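Local atomic coordinates of glycosyltransferase Gtf1 (Streptococcus pneumoniae, PDB entry 4PQG), a protein that belongs to the GT-B-fold glycosyltransferases, with two Rossmann-like domains facing each other and an added extended beta-sheet domain. Residues F237-H250 and Y270-I284. Residues are numbered along the deposited sequence; the frame is centred on the assembly and turned at random.
Sequences FEEAQTAHLAVVVH and YDYQFTNADKVDFFI. With NAG (2-acetamido-2-deoxy-beta-D-glucopyranose), chain D.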
ATOM      1  N   PHE A 237      -0.612  17.332  12.554  1.00 22.20           N
ATOM      2  CA  PHE A 237      -1.657  18.349  12.612  1.00 23.04           C
ATOM      3  C   PHE A 237      -1.080  19.684  13.063  1.00 24.88           C
ATOM      4  O   PHE A 237      -1.287  20.710  12.403  1.00 24.52           O
ATOM      5  CB  PHE A 237      -2.827  17.918  13.530  1.00 21.95           C
ATOM      6  CG  PHE A 237      -3.953  17.202  12.805  1.00 22.55           C
ATOM      7  CD1 PHE A 237      -5.283  17.556  13.039  1.00 21.86           C
ATOM      8  CD2 PHE A 237      -3.686  16.177  11.890  1.00 21.16           C
ATOM      9  CE1 PHE A 237      -6.326  16.920  12.373  1.00 22.35           C
ATOM     10  CE2 PHE A 237      -4.732  15.530  11.222  1.00 22.02           C
ATOM     11  CZ  PHE A 237      -6.055  15.904  11.465  1.00 21.52           C
ATOM     12  N   GLU A 238      -0.317  19.656  14.156  1.00 25.29           N
ATOM     13  CA  GLU A 238       0.222  20.876  14.736  1.00 27.68           C
ATOM     14  C   GLU A 238       1.205  21.563  13.796  1.00 28.11           C
ATOM     15  O   GLU A 238       1.100  22.774  13.552  1.00 28.61           O
ATOM     16  CB  GLU A 238       0.887  20.571  16.071  1.00 29.18           C
ATOM     17  CG  GLU A 238      -0.110  20.338  17.190  1.00 32.41           C
ATOM     18  CD  GLU A 238       0.554  19.876  18.470  1.00 35.26           C
ATOM     19  OE1 GLU A 238       1.782  19.633  18.469  1.00 36.66           O
ATOM     20  OE2 GLU A 238      -0.154  19.748  19.481  1.00 36.04           O
ATOM     21  N   GLU A 239       2.136  20.787  13.248  1.00 25.33           N
ATOM     22  CA  GLU A 239       3.179  21.332  12.398  1.00 24.23           C
ATOM     23  C   GLU A 239       2.701  21.709  11.006  1.00 25.55           C
ATOM     24  O   GLU A 239       3.360  22.487  10.315  1.00 25.52           O
ATOM     25  CB  GLU A 239       4.361  20.364  12.299  1.00 24.30           C
ATOM     26  CG  GLU A 239       5.021  20.063  13.636  1.00 23.47           C
ATOM     27  CD  GLU A 239       5.527  21.319  14.318  1.00 24.48           C
ATOM     28  OE1 GLU A 239       6.108  22.180  13.612  1.00 23.74           O
ATOM     29  OE2 GLU A 239       5.342  21.435  15.547  1.00 22.38           O
ATOM     30  N   ALA A 240       1.559  21.166  10.596  1.00 25.67           N
ATOM     31  CA  ALA A 240       1.003  21.466   9.281  1.00 27.33           C
ATOM     32  C   ALA A 240       0.179  22.758   9.266  1.00 28.01           C
ATOM     33  O   ALA A 240      -0.176  23.236   8.193  1.00 29.32           O
ATOM     34  CB  ALA A 240       0.161  20.303   8.775  1.00 26.57           C
ATOM     35  N   GLN A 241      -0.122  23.311  10.440  1.00 29.40           N
ATOM     36  CA  GLN A 241      -0.960  24.514  10.531  1.00 32.32           C
ATOM     37  C   GLN A 241      -0.369  25.732   9.810  1.00 34.40           C
ATOM     38  O   GLN A 241      -1.109  26.585   9.333  1.00 37.36           O
ATOM     39  CB  GLN A 241      -1.292  24.852  11.990  1.00 32.80           C
ATOM     40  CG  GLN A 241      -2.131  23.801  12.697  1.00 32.70           C
ATOM     41  CD  GLN A 241      -3.366  23.398  11.899  1.00 34.12           C
ATOM     42  OE1 GLN A 241      -4.318  24.171  11.784  1.00 34.67           O
ATOM     43  NE2 GLN A 241      -3.348  22.189  11.337  1.00 31.11           N
ATOM     44  N   THR A 242       0.958  25.801   9.719  1.00 34.67           N
ATOM     45  CA  THR A 242       1.614  26.903   9.010  1.00 36.35           C
ATOM     46  C   THR A 242       1.542  26.723   7.498  1.00 36.30           C
ATOM     47  O   THR A 242       1.771  27.673   6.761  1.00 37.92           O
ATOM     48  CB  THR A 242       3.083  27.140   9.449  1.00 38.26           C
ATOM     49  OG1 THR A 242       3.852  25.937   9.291  1.00 38.24           O
ATOM     50  CG2 THR A 242       3.148  27.613  10.905  1.00 38.93           C
ATOM     51  N   ALA A 243       1.223  25.510   7.043  1.00 32.80           N
ATOM     52  CA  ALA A 243       0.965  25.252   5.631  1.00 31.59           C
ATOM     53  C   ALA A 243      -0.540  25.060   5.427  1.00 30.37           C
ATOM     54  O   ALA A 243      -1.342  25.745   6.063  1.00 31.67           O
ATOM     55  CB  ALA A 243       1.741  24.023   5.157  1.00 32.31           C
ATOM     56  N   HIS A 244      -0.915  24.155   4.523  1.00 27.55           N
ATOM     57  CA  HIS A 244      -2.290  23.665   4.445  1.00 28.49           C
ATOM     58  C   HIS A 244      -2.284  22.188   4.708  1.00 27.14           C
ATOM     59  O   HIS A 244      -1.311  21.509   4.396  1.00 25.68           O
ATOM     60  CB  HIS A 244      -2.906  23.943   3.082  1.00 31.99           C
ATOM     61  CG  HIS A 244      -2.890  25.406   2.693  1.00 35.81           C
ATOM     62  ND1 HIS A 244      -3.870  26.264   3.049  1.00 37.23           N
ATOM     63  CD2 HIS A 244      -1.953  26.150   1.977  1.00 35.45           C
ATOM     64  CE1 HIS A 244      -3.579  27.497   2.574  1.00 37.84           C
ATOM     65  NE2 HIS A 244      -2.411  27.424   1.912  1.00 36.87           N
ATOM     66  N   LEU A 245      -3.379  21.692   5.278  1.00 25.51           N
ATOM     67  CA  LEU A 245      -3.497  20.307   5.691  1.00 23.51           C
ATOM     68  C   LEU A 245      -4.727  19.665   5.047  1.00 22.67           C
ATOM     69  O   LEU A 245      -5.853  20.136   5.221  1.00 23.03           O
ATOM     70  CB  LEU A 245      -3.583  20.211   7.225  1.00 22.06           C
ATOM     71  CG  LEU A 245      -3.790  18.814   7.821  1.00 21.91           C
ATOM     72  CD1 LEU A 245      -2.598  17.913   7.521  1.00 22.18           C
ATOM     73  CD2 LEU A 245      -4.064  18.876   9.313  1.00 22.68           C
ATOM     74  N   ALA A 246      -4.500  18.591   4.301  1.00 21.82           N
ATOM     75  CA  ALA A 246      -5.582  17.783   3.744  1.00 20.89           C
ATOM     76  C   ALA A 246      -5.486  16.372   4.323  1.00 20.92           C
ATOM     77  O   ALA A 246      -4.379  15.871   4.565  1.00 20.32           O
ATOM     78  CB  ALA A 246      -5.496  17.753   2.223  1.00 21.75           C
ATOM     79  N   VAL A 247      -6.642  15.763   4.582  1.00 19.68           N
ATOM     80  CA  VAL A 247      -6.721  14.372   5.062  1.00 19.58           C
ATOM     81  C   VAL A 247      -7.476  13.559   4.013  1.00 20.33           C
ATOM     82  O   VAL A 247      -8.614  13.895   3.650  1.00 19.86           O
ATOM     83  CB  VAL A 247      -7.428  14.261   6.431  1.00 19.42           C
ATOM     84  CG1 VAL A 247      -7.778  12.805   6.774  1.00 18.92           C
ATOM     85  CG2 VAL A 247      -6.579  14.905   7.522  1.00 19.47           C
ATOM     86  N   VAL A 248      -6.831  12.513   3.506  1.00 19.21           N
ATOM     87  CA  VAL A 248      -7.490  11.620   2.562  1.00 19.45           C
ATOM     88  C   VAL A 248      -8.171  10.493   3.325  1.00 20.34           C
ATOM     89  O   VAL A 248      -7.541   9.846   4.175  1.00 18.48           O
ATOM     90  CB  VAL A 248      -6.504  11.046   1.539  1.00 18.66           C
ATOM     91  CG1 VAL A 248      -7.217  10.165   0.525  1.00 19.35           C
ATOM     92  CG2 VAL A 248      -5.804  12.174   0.808  1.00 18.33           C
ATOM     93  N   VAL A 249      -9.454  10.298   3.026  1.00 19.15           N
ATOM     94  CA  VAL A 249     -10.255   9.213   3.579  1.00 21.06           C
ATOM     95  C   VAL A 249     -10.209   8.063   2.570  1.00 21.72           C
ATOM     96  O   VAL A 249     -10.628   8.218   1.425  1.00 21.33           O
ATOM     97  CB  VAL A 249     -11.715   9.661   3.826  1.00 20.74           C
ATOM     98  CG1 VAL A 249     -12.544   8.531   4.432  1.00 20.53           C
ATOM     99  CG2 VAL A 249     -11.750  10.904   4.711  1.00 20.37           C
ATOM    100  N   HIS A 250      -9.658   6.923   2.973  1.00 20.66           N
ATOM    101  CA  HIS A 250      -9.443   5.826   2.017  1.00 20.96           C
ATOM    102  C   HIS A 250     -10.483   4.731   1.976  1.00 22.45           C
ATOM    103  O   HIS A 250     -10.928   4.318   0.888  1.00 23.59           O
ATOM    104  CB  HIS A 250      -8.062   5.230   2.214  1.00 19.62           C
ATOM    105  CG  HIS A 250      -6.958   6.127   1.742  1.00 19.14           C
ATOM    106  ND1 HIS A 250      -6.634   6.250   0.449  1.00 18.90           N
ATOM    107  CD2 HIS A 250      -6.105   6.965   2.446  1.00 18.93           C
ATOM    108  CE1 HIS A 250      -5.619   7.118   0.323  1.00 19.30           C
ATOM    109  NE2 HIS A 250      -5.286   7.544   1.552  1.00 18.37           N
ATOM    110  N   TYR A 270      -9.458   7.196  11.366  1.00 21.75           N
ATOM    111  CA  TYR A 270      -9.951   8.563  11.104  1.00 22.04           C
ATOM    112  C   TYR A 270     -10.480   9.291  12.330  1.00 22.30           C
ATOM    113  O   TYR A 270     -10.761  10.504  12.274  1.00 21.04           O
ATOM    114  CB  TYR A 270     -10.973   8.567   9.943  1.00 24.15           C
ATOM    115  CG  TYR A 270     -10.255   8.231   8.662  1.00 24.79           C
ATOM    116  CD1 TYR A 270      -9.339   9.129   8.131  1.00 27.60           C
ATOM    117  CD2 TYR A 270     -10.416   7.001   8.035  1.00 26.70           C
ATOM    118  CE1 TYR A 270      -8.618   8.828   6.992  1.00 29.77           C
ATOM    119  CE2 TYR A 270      -9.695   6.689   6.882  1.00 27.62           C
ATOM    120  CZ  TYR A 270      -8.792   7.609   6.384  1.00 28.66           C
ATOM    121  OH  TYR A 270      -8.035   7.363   5.259  1.00 31.06           O
ATOM    122  N   ASP A 271     -10.605   8.554  13.434  1.00 22.38           N
ATOM    123  CA  ASP A 271     -11.177   9.101  14.647  1.00 23.14           C
ATOM    124  C   ASP A 271     -10.474  10.382  15.078  1.00 23.08           C
ATOM    125  O   ASP A 271     -11.129  11.372  15.467  1.00 22.03           O
ATOM    126  CB  ASP A 271     -11.117   8.078  15.781  1.00 23.94           C
ATOM    127  CG  ASP A 271     -11.701   8.612  17.052  1.00 24.90           C
ATOM    128  OD1 ASP A 271     -12.929   8.869  17.066  1.00 24.87           O
ATOM    129  OD2 ASP A 271     -10.935   8.800  18.027  1.00 25.27           O
ATOM    130  N   TYR A 272      -9.143  10.358  15.032  1.00 22.53           N
ATOM    131  CA  TYR A 272      -8.371  11.531  15.436  1.00 22.08           C
ATOM    132  C   TYR A 272      -8.644  12.714  14.502  1.00 21.44           C
ATOM    133  O   TYR A 272      -8.930  13.830  14.956  1.00 20.37           O
ATOM    134  CB  TYR A 272      -6.851  11.244  15.489  1.00 22.10           C
ATOM    135  CG  TYR A 272      -6.108  12.485  15.943  1.00 23.06           C
ATOM    136  CD1 TYR A 272      -6.029  12.804  17.295  1.00 22.98           C
ATOM    137  CD2 TYR A 272      -5.555  13.378  15.016  1.00 23.07           C
ATOM    138  CE1 TYR A 272      -5.388  13.952  17.727  1.00 24.00           C
ATOM    139  CE2 TYR A 272      -4.907  14.533  15.439  1.00 24.76           C
ATOM    140  CZ  TYR A 272      -4.838  14.810  16.794  1.00 24.23           C
ATOM    141  OH  TYR A 272      -4.213  15.935  17.244  1.00 25.50           O
ATOM    142  N   GLN A 273      -8.530  12.465  13.200  1.00 20.79           N
ATOM    143  CA  GLN A 273      -8.695  13.519  12.207  1.00 21.25           C
ATOM    144  C   GLN A 273     -10.100  14.141  12.224  1.00 22.10           C
ATOM    145  O   GLN A 273     -10.242  15.358  12.046  1.00 21.99           O
ATOM    146  CB  GLN A 273      -8.336  13.030  10.800  1.00 20.87           C
ATOM    147  CG  GLN A 273      -6.956  12.403  10.672  1.00 20.71           C
ATOM    148  CD  GLN A 273      -6.982  10.888  10.867  1.00 21.35           C
ATOM    149  OE1 GLN A 273      -7.327  10.381  11.940  1.00 20.78           O
ATOM    150  NE2 GLN A 273      -6.621  10.165   9.823  1.00 21.78           N
ATOM    151  N   PHE A 274     -11.119  13.316  12.474  1.00 21.60           N
ATOM    152  CA  PHE A 274     -12.519  13.752  12.480  1.00 21.16           C
ATOM    153  C   PHE A 274     -12.838  14.520  13.770  1.00 22.40           C
ATOM    154  O   PHE A 274     -13.514  15.562  13.734  1.00 22.07           O
ATOM    155  CB  PHE A 274     -13.476  12.541  12.297  1.00 21.63           C
ATOM    156  CG  PHE A 274     -13.420  11.905  10.921  1.00 19.99           C
ATOM    157  CD1 PHE A 274     -12.727  12.512   9.871  1.00 19.73           C
ATOM    158  CD2 PHE A 274     -14.099  10.719  10.669  1.00 20.64           C
ATOM    159  CE1 PHE A 274     -12.702  11.937   8.609  1.00 18.95           C
ATOM    160  CE2 PHE A 274     -14.093  10.137   9.406  1.00 20.13           C
ATOM    161  CZ  PHE A 274     -13.386  10.741   8.369  1.00 19.52           C
ATOM    162  N   THR A 275     -12.317  14.035  14.898  1.00 22.33           N
ATOM    163  CA  THR A 275     -12.425  14.735  16.192  1.00 23.91           C
ATOM    164  C   THR A 275     -11.860  16.153  16.081  1.00 24.33           C
ATOM    165  O   THR A 275     -12.456  17.113  16.577  1.00 25.85           O
ATOM    166  CB  THR A 275     -11.686  13.953  17.305  1.00 24.13           C
ATOM    167  OG1 THR A 275     -12.311  12.673  17.470  1.00 24.57           O
ATOM    168  CG2 THR A 275     -11.719  14.705  18.638  1.00 24.58           C
ATOM    169  N   ASN A 276     -10.739  16.276  15.378  1.00 23.65           N
ATOM    170  CA  ASN A 276     -10.040  17.550  15.232  1.00 24.50           C
ATOM    171  C   ASN A 276     -10.137  18.139  13.820  1.00 23.66           C
ATOM    172  O   ASN A 276      -9.164  18.683  13.295  1.00 22.74           O
ATOM    173  CB  ASN A 276      -8.573  17.351  15.642  1.00 25.14           C
ATOM    174  CG  ASN A 276      -8.439  16.927  17.088  1.00 26.28           C
ATOM    175  OD1 ASN A 276      -8.614  17.740  17.997  1.00 26.39           O
ATOM    176  ND2 ASN A 276      -8.147  15.645  17.316  1.00 25.42           N
ATOM    177  N   ALA A 277     -11.322  18.028  13.217  1.00 24.14           N
ATOM    178  CA  ALA A 277     -11.558  18.481  11.837  1.00 24.32           C
ATOM    179  C   ALA A 277     -11.387  19.992  11.660  1.00 23.30           C
ATOM    180  O   ALA A 277     -11.094  20.450  10.568  1.00 21.59           O
ATOM    181  CB  ALA A 277     -12.939  18.043  11.343  1.00 23.86           C
ATOM    182  N   ASP A 278     -11.545  20.744  12.740  1.00 24.80           N
ATOM    183  CA  ASP A 278     -11.273  22.192  12.727  1.00 27.30           C
ATOM    184  C   ASP A 278      -9.839  22.544  12.309  1.00 27.78           C
ATOM    185  O   ASP A 278      -9.583  23.670  11.869  1.00 28.25           O
ATOM    186  CB  ASP A 278     -11.595  22.810  14.089  1.00 28.94           C
ATOM    187  CG  ASP A 278     -10.807  22.169  15.218  1.00 33.16           C
ATOM    188  OD1 ASP A 278     -10.809  20.922  15.320  1.00 33.15           O
ATOM    189  OD2 ASP A 278     -10.169  22.909  15.997  1.00 35.17           O
ATOM    190  N   LYS A 279      -8.910  21.588  12.430  1.00 26.56           N
ATOM    191  CA  LYS A 279      -7.506  21.806  12.050  1.00 26.13           C
ATOM    192  C   LYS A 279      -7.203  21.440  10.599  1.00 25.19           C
ATOM    193  O   LYS A 279      -6.118  21.730  10.086  1.00 27.36           O
ATOM    194  CB  LYS A 279      -6.568  21.024  12.979  1.00 27.22           C
ATOM    195  CG  LYS A 279      -6.669  21.377  14.459  1.00 29.41           C
ATOM    196  CD  LYS A 279      -6.347  22.843  14.756  1.00 31.89           C
ATOM    197  CE  LYS A 279      -6.163  23.098  16.253  1.00 32.23           C
ATOM    198  NZ  LYS A 279      -7.280  22.539  17.066  1.00 33.81           N
ATOM    199  N   VAL A 280      -8.164  20.801   9.941  1.00 24.27           N
ATOM    200  CA  VAL A 280      -8.004  20.303   8.581  1.00 22.67           C
ATOM    201  C   VAL A 280      -8.605  21.303   7.589  1.00 24.12           C
ATOM    202  O   VAL A 280      -9.761  21.695   7.741  1.00 23.26           O
ATOM    203  CB  VAL A 280      -8.707  18.926   8.424  1.00 21.60           C
ATOM    204  CG1 VAL A 280      -8.599  18.394   7.015  1.00 19.32           C
ATOM    205  CG2 VAL A 280      -8.133  17.908   9.408  1.00 21.78           C
ATOM    206  N   ASP A 281      -7.823  21.681   6.575  1.00 25.50           N
ATOM    207  CA  ASP A 281      -8.288  22.591   5.526  1.00 27.29           C
ATOM    208  C   ASP A 281      -9.342  21.940   4.631  1.00 27.00           C
ATOM    209  O   ASP A 281     -10.381  22.536   4.381  1.00 24.56           O
ATOM    210  CB  ASP A 281      -7.115  23.128   4.719  1.00 29.08           C
ATOM    211  CG  ASP A 281      -6.239  24.045   5.546  1.00 31.88           C
ATOM    212  OD1 ASP A 281      -6.700  25.147   5.902  1.00 34.74           O
ATOM    213  OD2 ASP A 281      -5.111  23.649   5.886  1.00 32.24           O
ATOM    214  N   PHE A 282      -9.085  20.706   4.182  1.00 25.65           N
ATOM    215  CA  PHE A 282     -10.124  19.907   3.525  1.00 25.34           C
ATOM    216  C   PHE A 282      -9.912  18.397   3.627  1.00 24.28           C
ATOM    217  O   PHE A 282      -8.787  17.935   3.727  1.00 22.78           O
ATOM    218  CB  PHE A 282     -10.321  20.313   2.060  1.00 24.29           C
ATOM    219  CG  PHE A 282      -9.100  20.176   1.201  1.00 24.03           C
ATOM    220  CD1 PHE A 282      -8.963  19.098   0.338  1.00 24.09           C
ATOM    221  CD2 PHE A 282      -8.112  21.170   1.196  1.00 24.57           C
ATOM    222  CE1 PHE A 282      -7.853  18.989  -0.489  1.00 23.33           C
ATOM    223  CE2 PHE A 282      -6.999  21.065   0.377  1.00 24.27           C
ATOM    224  CZ  PHE A 282      -6.871  19.974  -0.476  1.00 24.47           C
ATOM    225  N   PHE A 283     -11.012  17.651   3.632  1.00 24.44           N
ATOM    226  CA  PHE A 283     -10.943  16.200   3.502  1.00 23.62           C
ATOM    227  C   PHE A 283     -11.138  15.818   2.039  1.00 24.40           C
ATOM    228  O   PHE A 283     -11.894  16.478   1.315  1.00 24.43           O
ATOM    229  CB  PHE A 283     -12.003  15.533   4.368  1.00 23.09           C
ATOM    230  CG  PHE A 283     -11.801  15.736   5.848  1.00 22.97           C
ATOM    231  CD1 PHE A 283     -11.067  14.806   6.599  1.00 22.54           C
ATOM    232  CD2 PHE A 283     -12.341  16.844   6.501  1.00 21.75           C
ATOM    233  CE1 PHE A 283     -10.882  14.990   7.961  1.00 21.03           C
ATOM    234  CE2 PHE A 283     -12.158  17.031   7.861  1.00 20.60           C
ATOM    235  CZ  PHE A 283     -11.430  16.095   8.593  1.00 21.76           C
ATOM    236  N   ILE A 284     -10.434  14.770   1.610  1.00 22.48           N
ATOM    237  CA  ILE A 284     -10.600  14.199   0.278  1.00 22.17           C
ATOM    238  C   ILE A 284     -11.249  12.810   0.384  1.00 22.15           C
ATOM    239  O   ILE A 284     -10.792  11.966   1.169  1.00 20.02           O
ATOM    240  CB  ILE A 284      -9.246  14.083  -0.463  1.00 22.11           C
ATOM    241  CG1 ILE A 284      -8.494  15.422  -0.447  1.00 21.41           C
ATOM    242  CG2 ILE A 284      -9.448  13.604  -1.900  1.00 22.52           C
ATOM    243  CD1 ILE A 284      -7.109  15.358  -1.089  1.00 20.69           C
TER
HETATM  244  C1  NAG D 602      -8.442   1.211   0.375  1.00 18.29           C
HETATM  245  C2  NAG D 602      -9.925   0.876   0.282  1.00 17.57           C
HETATM  246  C3  NAG D 602     -10.055   0.890  -1.247  1.00 17.54           C
HETATM  247  C4  NAG D 602      -9.478   2.171  -1.868  1.00 17.47           C
HETATM  248  C5  NAG D 602      -8.059   2.471  -1.310  1.00 18.15           C
HETATM  249  C6  NAG D 602      -7.367   3.683  -1.925  1.00 18.04           C
HETATM  250  C7  NAG D 602     -11.361  -0.775   1.355  1.00 17.81           C
HETATM  251  C8  NAG D 602     -11.474  -2.215   1.766  1.00 17.06           C
HETATM  252  N2  NAG D 602     -10.223  -0.453   0.762  1.00 17.26           N
HETATM  253  O1  NAG D 602      -7.606   0.580   1.302  1.00 17.75           O
HETATM  254  O3  NAG D 602     -11.386   0.654  -1.673  1.00 18.05           O
HETATM  255  O4  NAG D 602      -9.407   1.990  -3.262  1.00 16.60           O
HETATM  256  O5  NAG D 602      -8.210   2.577   0.107  1.00 18.70           O
HETATM  257  O6  NAG D 602      -8.087   4.819  -1.505  1.00 18.90           O
HETATM  258  O7  NAG D 602     -12.280   0.028   1.584  1.00 19.06           O
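Parallel strands 244-248 and 282-284 pair inside the beta-alpha-beta unit that they form with helix 271-275, and Val247 lies at the centre of the pairing. Its N donates to Phe282 O (3.2 Å) and its O accepts from Ile284 N, while Val249 N meets Ile284 O almost head-on (2.8 Å, N-H...O 175°). Where the pairing starts, Asp281 reaches across: its OD2 accepts from Leu245 N through the anti lone pair (2.7 Å), and its own N returns a bond to Leu245 O. On the face bearing Val247 and Phe283, under helix 271-275, Val247 sets CB against the Phe283 ring and CG2 against Val280 CG2. Phe237 is sandwiched there, with Leu245 CD2 over one face and the edge of Tyr272 over the other, a T-shaped pair with planes at 71°; CZ of Phe237 presses on Val280 CG2 (3.5 Å). On the opposite face, with Ala246, Phe282 and Ile284, Ala246 CB makes a CH-pi contact with the Phe282 ring, 3.9 Å from its centroid; Phe282 CG stands between the backbone N and the carbonyl carbon (chi1 59°), which lays the ring against the Ala246 methyl, and helix 494-508 packs beyond. Further along the chain, Tyr270 OH bridges the backbone, donating to Val248 O and accepting from His250 N (each 2.8 Å). Next to this bridge, His250 shares a hydrogen bond between ND1 and NAG O6 (2.8 Å), its NE2 being hydrogen-bonded to Asp227 OD1. Parallel strands joined by a helical crossover are characteristic of the Rossmann-like domains of GT-B proteins.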